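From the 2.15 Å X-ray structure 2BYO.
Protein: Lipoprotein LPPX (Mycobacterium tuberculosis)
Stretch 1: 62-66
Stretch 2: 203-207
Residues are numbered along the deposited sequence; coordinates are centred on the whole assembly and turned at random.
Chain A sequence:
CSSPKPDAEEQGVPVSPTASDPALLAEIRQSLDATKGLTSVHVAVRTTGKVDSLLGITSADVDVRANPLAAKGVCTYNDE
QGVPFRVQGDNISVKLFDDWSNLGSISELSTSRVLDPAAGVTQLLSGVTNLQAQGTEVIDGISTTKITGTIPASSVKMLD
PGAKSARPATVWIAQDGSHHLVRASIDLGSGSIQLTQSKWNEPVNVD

Stretch 1 62-66: VDVRA
Stretch 2, residues 203-207: PVNVD

A β-strand exposes every second side chain to the same neighbour, and a chain terminus can pack against that row without adopting regular structure itself. The contact between residues 62-66 and 203-207 of lipoprotein LppX illustrates this. Residues 62-65 are extended, with phi/psi of -138/132, -88/133, -124/131 and -107/130 at Val62, Asp63, Val64 and Arg65, so Asp63 and Arg65 direct their CA-to-CB bonds toward the second stretch while Val64 directs its own away. The C-terminal segment forms no regular helix or strand. It is extended at Val204 (-131/154) and Asn205 (-118/106), then changes course at Val206 (-119/5). Here too alternate residues face the partner: Val204 and Val206 point toward it, Asn205 away. The backbones lie closest in register at Asp63 and Val204, whose CA atoms are 6.3 Å apart, and 285 Å² is buried in total.

Arg65 covers the most surface. Its side chain is t at chi1 and chi2, p at chi3, with chi4 at -156°, and it uses its length in two ways. Near the backbone, Arg65 CB lies 4.0 Å from Val204 CG2. At the far end, Val206 CG2 sits over one face of the guanidinium, 3.9 Å from Arg65 NH1, and Arg65 NH1 forms a salt bridge with Asp207 OD1 at 3.1 Å. The accompanying hydrogen bond is weak, its N-H...acceptor angle being 131°, since the carboxylate approaches obliquely. Asp207, p at chi1, starts sideways, but its end comes nearer.

Val204, an m rotamer, packs against the strand: Val204 CG1 lies 3.7 Å from Asp63 CB, and Val204 CG2 lies 4.1 Å from Val64 O. Asp63, also m with chi2 at -21°, makes its closest approach through its backbone: Asp63 O is 3.6 Å from CG1 of Val206, again m. Apolar packing thus accompanies a single ionic link.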

# COMPACT_ATOMS: atom_id res chain seq x y z
N VAL A 62 -6.39 8.04 3.40
CA VAL A 62 -6.58 8.62 2.08
C VAL A 62 -7.74 7.94 1.33
O VAL A 62 -7.81 6.72 1.27
CB VAL A 62 -5.27 8.52 1.26
CG1 VAL A 62 -5.40 9.19 -0.10
CG2 VAL A 62 -4.12 9.19 2.02
N ASP A 63 -8.62 8.75 0.77
CA ASP A 63 -9.64 8.27 -0.16
C ASP A 63 -9.07 8.27 -1.56
O ASP A 63 -8.46 9.25 -1.97
CB ASP A 63 -10.88 9.16 -0.11
CG ASP A 63 -11.69 8.96 1.14
OD1 ASP A 63 -11.57 7.90 1.80
OD2 ASP A 63 -12.47 9.86 1.48
N VAL A 64 -9.26 7.17 -2.29
CA VAL A 64 -8.66 6.99 -3.60
C VAL A 64 -9.75 6.69 -4.63
O VAL A 64 -10.61 5.84 -4.41
CB VAL A 64 -7.64 5.83 -3.62
CG1 VAL A 64 -7.04 5.66 -5.02
CG2 VAL A 64 -6.54 6.06 -2.60
N ARG A 65 -9.70 7.42 -5.74
CA ARG A 65 -10.46 7.07 -6.94
C ARG A 65 -9.48 6.52 -7.97
O ARG A 65 -8.46 7.14 -8.25
CB ARG A 65 -11.19 8.29 -7.50
CG ARG A 65 -12.09 7.97 -8.68
CD ARG A 65 -12.57 9.25 -9.33
NE ARG A 65 -11.45 9.99 -9.93
CZ ARG A 65 -11.44 11.30 -10.16
NH1 ARG A 65 -12.49 12.05 -9.84
NH2 ARG A 65 -10.37 11.86 -10.71
N ALA A 66 -9.81 5.37 -8.55
CA ALA A 66 -8.86 4.62 -9.38
C ALA A 66 -8.63 5.25 -10.75
O ALA A 66 -7.50 5.28 -11.22
CB ALA A 66 -9.31 3.16 -9.54
N PRO A 203 -18.45 5.72 -2.46
CA PRO A 203 -18.10 6.90 -3.23
C PRO A 203 -17.19 7.87 -2.47
O PRO A 203 -17.22 7.93 -1.25
CB PRO A 203 -19.46 7.53 -3.57
CG PRO A 203 -20.42 6.95 -2.61
CD PRO A 203 -19.89 5.62 -2.19
N VAL A 204 -16.34 8.58 -3.20
CA VAL A 204 -15.35 9.48 -2.61
C VAL A 204 -15.43 10.81 -3.33
O VAL A 204 -15.86 10.87 -4.48
CB VAL A 204 -13.88 8.92 -2.72
CG1 VAL A 204 -13.72 7.64 -1.94
CG2 VAL A 204 -13.44 8.73 -4.18
N ASN A 205 -15.03 11.87 -2.64
CA ASN A 205 -14.94 13.19 -3.24
C ASN A 205 -13.47 13.59 -3.16
O ASN A 205 -12.96 13.88 -2.08
CB ASN A 205 -15.82 14.17 -2.48
CG ASN A 205 -15.71 15.59 -3.01
OD1 ASN A 205 -15.45 15.81 -4.19
ND2 ASN A 205 -15.92 16.57 -2.13
N VAL A 206 -12.79 13.57 -4.31
CA VAL A 206 -11.34 13.80 -4.34
C VAL A 206 -10.97 15.02 -5.17
O VAL A 206 -9.78 15.30 -5.36
CB VAL A 206 -10.55 12.54 -4.83
CG1 VAL A 206 -10.64 11.43 -3.79
CG2 VAL A 206 -11.05 12.04 -6.17
N ASP A 207 -11.98 15.75 -5.66
CA ASP A 207 -11.78 17.01 -6.37
C ASP A 207 -13.04 17.89 -6.41
O ASP A 207 -14.17 17.38 -6.37
CB ASP A 207 -11.26 16.77 -7.81
CG ASP A 207 -11.94 15.60 -8.51
OD1 ASP A 207 -11.22 14.75 -9.07
OD2 ASP A 207 -13.19 15.53 -8.53